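Local atomic coordinates of predicted phosphatase, HAD family (Clostridium acetobutylicum, PDB entry 3MC1), a protein that is a predicted phosphatase of the haloacid dehalogenase (HAD) family, probably hydrolysing phosphate esters, and binds a sodium ion in the crystal. Residues Lys52-Phe55 and Met56-Asn60; Val68-Asp71 and Tyr72-Tyr76. All blocks are in the same frame, centred on the assembly; numbering follows the deposited sequence.

Interaction 1: Lys52-Phe55 and Met56-Asn60; sequences KTSF and MEYYN
The ring of Tyr-58 has Ser-54 CB in its plane at one edge, and CD2 of Tyr-58 lies 3.8 Å from that CB. Over one face of the same ring sits the carboxylate carbon of Glu-57, offset toward the rim. These are neighbours along the helix 51-59, part of the helical cap that HAD enzymes of this type carry beside the Rossmann-like core. Tyr-58 CG stands beside its own backbone N (chi1 -57°), which sends the ring back toward Ser-54. CD2 of Tyr-58 also comes within 2.9 Å of Ser-54 O. That oxygen accepts the hydrogen bond of Tyr-58 N.

CD1 of Phe-55 and CD2 of Tyr-59 make a loose apolar contact at 4.4 Å. Tyr-59 N reaches Phe-55 O through a weak hydrogen bond, and Asn-60 then leaves helical geometry with positive phi. Phe-55 faces inward, onto helices 19-31 and 63-81, and meets the ring of Phe-46 edge-to-face.

Lys-52 and the selenomethionine Met-56 run side by side. The lysine amine goes on to a salt bridge with Glu-63. The selenium, SE of Met-56, packs against CG of Lys-52 at 3.9 Å.

Interaction 2: Val68-Asp71 and Tyr72-Tyr76; sequences VAID and YYRDY
Tyr-72, Tyr-73, Arg-74 and Asp-75 each donate a backbone N-H to the carbonyl four residues earlier, in regular alpha-helical geometry; Tyr-73 N to Ala-69 O is 3.0 Å. Val-68 and Tyr-72 point the same way. CG1 of Val-68 touches CE2 of Tyr-72 at 3.6 Å. It stands anti to the valine N (chi1 171°), on the side of the next turn, where the ring lies. Val-68 O lies over one face of that ring, offset toward the rim, while the same oxygen accepts the hydrogen bond from Tyr-72 N. Lys-32 makes a cation-pi contact with the same ring.

The helix is 63-81, a long member of the helical cap of this HAD-type fold. Its Tyr-73 side packs on Ile-22 and Ser-25 of helix 19-31 and on Leu-51. A glycerol, probably from the crystallisation liquor, lies near that tyrosine.

Ile-70 and Arg-74 also run alongside each other. The arginine is extended from CG to NE, which carries its guanidinium alongside the isoleucine, with one face turned to it. CG2 of Ile-70 sits over the centre of that face, 3.6 Å from CZ of Arg-74. NH1 of Arg-74 is hydrogen-bonded to Leu-137 O.

From the N terminus, the chain passes strand 6-9 of the parallel sheet and helix 19-31 before reaching interaction 1 on helix 51-59. A short connection leads on to helix 63-81, which carries interaction 2. Each contact lies within one continuous helical stretch, so neither closes a long loop. They follow in series and neither nest nor cross. Their centres are 14 Å apart, yet the two helices touch: CD2 of Phe-55 lies 3.9 Å from CB of Ala-69, and the Ile-70 side chain reaches the start of helix 51-59. Both also pack on helix 19-31. Together they join three helices of the cap, and Arg-74 carries interaction 2 on to loops that follow strands 104-109 and 131-135.

Interaction 1: Lys52-Phe55 and Met56-Asn60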
loop_
_atom_site.group_PDB
_atom_site.type_symbol
_atom_site.label_atom_id
_atom_site.label_comp_id
_atom_site.label_asym_id
_atom_site.label_seq_id
_atom_site.Cartn_x
_atom_site.Cartn_y
_atom_site.Cartn_z
ATOM N N LYS A 52 -0.794 -12.183 5.674
ATOM C CA LYS A 52 -1.152 -13.593 5.612
ATOM C C LYS A 52 -0.573 -14.255 4.373
ATOM O O LYS A 52 0.094 -15.280 4.463
ATOM C CB LYS A 52 -2.674 -13.760 5.634
ATOM C CG LYS A 52 -3.133 -15.201 5.748
ATOM C CD LYS A 52 -4.643 -15.288 5.882
ATOM C CE LYS A 52 -5.142 -14.652 7.180
ATOM N NZ LYS A 52 -6.639 -14.666 7.273
ATOM N N THR A 53 -0.823 -13.657 3.214
ATOM C CA THR A 53 -0.320 -14.212 1.962
ATOM C C THR A 53 1.204 -14.384 2.029
ATOM O O THR A 53 1.750 -15.397 1.576
ATOM C CB THR A 53 -0.686 -13.294 0.760
ATOM O OG1 THR A 53 0.191 -12.162 0.725
ATOM C CG2 THR A 53 -2.100 -12.786 0.905
ATOM N N SER A 54 1.887 -13.406 2.622
ATOM C CA SER A 54 3.343 -13.447 2.729
ATOM C C SER A 54 3.883 -14.507 3.696
ATOM O O SER A 54 4.822 -15.223 3.362
ATOM C CB SER A 54 3.880 -12.064 3.121
ATOM O OG SER A 54 3.638 -11.103 2.096
ATOM N N PHE A 55 3.304 -14.608 4.889
ATOM C CA PHE A 55 3.771 -15.608 5.853
ATOM C C PHE A 55 3.544 -17.019 5.306
ATOM O O PHE A 55 4.375 -17.912 5.484
ATOM C CB PHE A 55 3.055 -15.444 7.199
ATOM C CG PHE A 55 3.662 -14.386 8.089
ATOM C CD1 PHE A 55 4.998 -14.463 8.472
ATOM C CD2 PHE A 55 2.890 -13.316 8.550
ATOM C CE1 PHE A 55 5.562 -13.493 9.302
ATOM C CE2 PHE A 55 3.443 -12.342 9.380
ATOM C CZ PHE A 55 4.782 -12.429 9.758
HETATM N N MSE A 56 2.414 -17.217 4.636
HETATM C CA MSE A 56 2.092 -18.515 4.057
HETATM C C MSE A 56 3.009 -18.858 2.887
HETATM O O MSE A 56 3.499 -19.981 2.783
HETATM C CB MSE A 56 0.634 -18.543 3.595
HETATM C CG MSE A 56 -0.365 -18.492 4.730
HETATM SE SE MSE A 56 -2.180 -18.585 4.105
HETATM C CE MSE A 56 -2.274 -20.493 3.762
ATOM N N GLU A 57 3.254 -17.880 2.022
ATOM C CA GLU A 57 4.099 -18.081 0.849
ATOM C C GLU A 57 5.586 -18.220 1.155
ATOM O O GLU A 57 6.246 -19.117 0.637
ATOM C CB GLU A 57 3.909 -16.927 -0.137
ATOM C CG GLU A 57 4.537 -17.168 -1.503
ATOM C CD GLU A 57 4.560 -15.916 -2.370
ATOM O OE1 GLU A 57 3.567 -15.150 -2.346
ATOM O OE2 GLU A 57 5.568 -15.706 -3.087
ATOM N N TYR A 58 6.113 -17.333 1.992
ATOM C CA TYR A 58 7.536 -17.342 2.327
ATOM C C TYR A 58 7.952 -18.259 3.475
ATOM O O TYR A 58 9.145 -18.539 3.651
ATOM C CB TYR A 58 7.998 -15.914 2.631
ATOM C CG TYR A 58 7.740 -14.947 1.498
ATOM C CD1 TYR A 58 8.390 -15.093 0.276
ATOM C CD2 TYR A 58 6.815 -13.914 1.633
ATOM C CE1 TYR A 58 8.123 -14.240 -0.790
ATOM C CE2 TYR A 58 6.538 -13.052 0.574
ATOM C CZ TYR A 58 7.196 -13.224 -0.637
ATOM O OH TYR A 58 6.919 -12.399 -1.700
ATOM N N TYR A 59 6.985 -18.729 4.255
ATOM C CA TYR A 59 7.298 -19.599 5.381
ATOM C C TYR A 59 6.375 -20.802 5.469
ATOM O O TYR A 59 6.339 -21.501 6.478
ATOM C CB TYR A 59 7.277 -18.784 6.680
ATOM C CG TYR A 59 8.420 -17.800 6.722
ATOM C CD1 TYR A 59 9.699 -18.216 7.082
ATOM C CD2 TYR A 59 8.256 -16.485 6.278
ATOM C CE1 TYR A 59 10.792 -17.357 6.990
ATOM C CE2 TYR A 59 9.350 -15.614 6.179
ATOM C CZ TYR A 59 10.614 -16.063 6.535
ATOM O OH TYR A 59 11.710 -15.238 6.405
ATOM N N ASN A 60 5.643 -21.035 4.386
ATOM C CA ASN A 60 4.723 -22.158 4.275
ATOM C C ASN A 60 3.780 -22.361 5.451
ATOM O O ASN A 60 3.328 -23.478 5.688
ATOM C CB ASN A 60 5.504 -23.454 4.032
ATOM C CG ASN A 60 6.341 -23.400 2.765
ATOM O OD1 ASN A 60 5.843 -23.054 1.690
ATOM N ND2 ASN A 60 7.620 -23.750 2.886
#

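Interaction 2: Val68-Asp71 and Tyr72-Tyr76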
loop_
_atom_site.group_PDB
_atom_site.type_symbol
_atom_site.label_atom_id
_atom_site.label_comp_id
_atom_site.label_asym_id
_atom_site.label_seq_id
_atom_site.Cartn_x
_atom_site.Cartn_y
_atom_site.Cartn_z
ATOM N N VAL A 68 -1.360 -16.446 13.682
ATOM C CA VAL A 68 -0.644 -16.288 14.944
ATOM C C VAL A 68 0.525 -15.352 14.697
ATOM O O VAL A 68 0.792 -14.446 15.494
ATOM C CB VAL A 68 -0.104 -17.643 15.466
ATOM C CG1 VAL A 68 0.820 -17.412 16.662
ATOM C CG2 VAL A 68 -1.263 -18.540 15.867
ATOM N N ALA A 69 1.212 -15.587 13.580
ATOM C CA ALA A 69 2.352 -14.783 13.178
ATOM C C ALA A 69 1.947 -13.320 12.983
ATOM O O ALA A 69 2.707 -12.407 13.313
ATOM C CB ALA A 69 2.943 -15.336 11.889
ATOM N N ILE A 70 0.752 -13.105 12.440
ATOM C CA ILE A 70 0.260 -11.750 12.210
ATOM C C ILE A 70 0.061 -11.048 13.550
ATOM O O ILE A 70 0.369 -9.867 13.693
ATOM C CB ILE A 70 -1.071 -11.773 11.410
ATOM C CG1 ILE A 70 -0.784 -12.169 9.958
ATOM C CG2 ILE A 70 -1.756 -10.413 11.474
ATOM C CD1 ILE A 70 -2.040 -12.391 9.100
ATOM N N ASP A 71 -0.434 -11.782 14.543
ATOM C CA ASP A 71 -0.638 -11.193 15.861
ATOM C C ASP A 71 0.669 -10.776 16.524
ATOM O O ASP A 71 0.727 -9.718 17.153
ATOM C CB ASP A 71 -1.409 -12.154 16.766
ATOM C CG ASP A 71 -2.856 -12.276 16.363
ATOM O OD1 ASP A 71 -3.436 -11.249 15.951
ATOM O OD2 ASP A 71 -3.422 -13.383 16.463
ATOM N N TYR A 72 1.718 -11.591 16.394
ATOM C CA TYR A 72 3.010 -11.235 16.984
ATOM C C TYR A 72 3.513 -9.970 16.297
ATOM O O TYR A 72 4.025 -9.053 16.935
ATOM C CB TYR A 72 4.054 -12.335 16.777
ATOM C CG TYR A 72 3.817 -13.605 17.554
ATOM C CD1 TYR A 72 3.322 -13.571 18.856
ATOM C CD2 TYR A 72 4.117 -14.847 16.994
ATOM C CE1 TYR A 72 3.130 -14.747 19.582
ATOM C CE2 TYR A 72 3.931 -16.025 17.707
ATOM C CZ TYR A 72 3.435 -15.968 19.000
ATOM O OH TYR A 72 3.228 -17.135 19.701
ATOM N N TYR A 73 3.384 -9.954 14.978
ATOM C CA TYR A 73 3.794 -8.820 14.168
ATOM C C TYR A 73 3.139 -7.565 14.742
ATOM O O TYR A 73 3.809 -6.563 14.996
ATOM C CB TYR A 73 3.327 -9.047 12.728
ATOM C CG TYR A 73 3.434 -7.849 11.805
ATOM C CD1 TYR A 73 4.438 -7.780 10.847
ATOM C CD2 TYR A 73 2.484 -6.815 11.845
ATOM C CE1 TYR A 73 4.496 -6.724 9.940
ATOM C CE2 TYR A 73 2.538 -5.747 10.946
ATOM C CZ TYR A 73 3.544 -5.714 9.994
ATOM O OH TYR A 73 3.588 -4.700 9.067
ATOM N N ARG A 74 1.829 -7.637 14.972
ATOM C CA ARG A 74 1.092 -6.488 15.490
ATOM C C ARG A 74 1.460 -6.046 16.898
ATOM O O ARG A 74 1.362 -4.862 17.206
ATOM C CB ARG A 74 -0.407 -6.738 15.377
ATOM C CG ARG A 74 -0.871 -6.696 13.922
ATOM C CD ARG A 74 -2.305 -7.142 13.766
ATOM N NE ARG A 74 -2.728 -7.116 12.369
ATOM C CZ ARG A 74 -3.888 -7.598 11.937
ATOM N NH1 ARG A 74 -4.735 -8.146 12.798
ATOM N NH2 ARG A 74 -4.205 -7.532 10.652
ATOM N N ASP A 75 1.879 -6.985 17.750
ATOM C CA ASP A 75 2.286 -6.634 19.108
ATOM C C ASP A 75 3.364 -5.570 19.030
ATOM O O ASP A 75 3.400 -4.647 19.847
ATOM C CB ASP A 75 2.868 -7.840 19.860
ATOM C CG ASP A 75 1.890 -8.983 19.987
ATOM O OD1 ASP A 75 0.681 -8.726 20.163
ATOM O OD2 ASP A 75 2.342 -10.146 19.934
ATOM N N TYR A 76 4.252 -5.717 18.052
ATOM C CA TYR A 76 5.343 -4.777 17.859
ATOM C C TYR A 76 4.972 -3.602 16.941
ATOM O O TYR A 76 5.354 -2.460 17.194
ATOM C CB TYR A 76 6.553 -5.492 17.267
ATOM C CG TYR A 76 7.731 -4.576 17.034
ATOM C CD1 TYR A 76 8.646 -4.299 18.057
ATOM C CD2 TYR A 76 7.911 -3.944 15.801
ATOM C CE1 TYR A 76 9.708 -3.412 17.852
ATOM C CE2 TYR A 76 8.959 -3.062 15.589
ATOM C CZ TYR A 76 9.855 -2.798 16.613
ATOM O OH TYR A 76 10.899 -1.930 16.387
#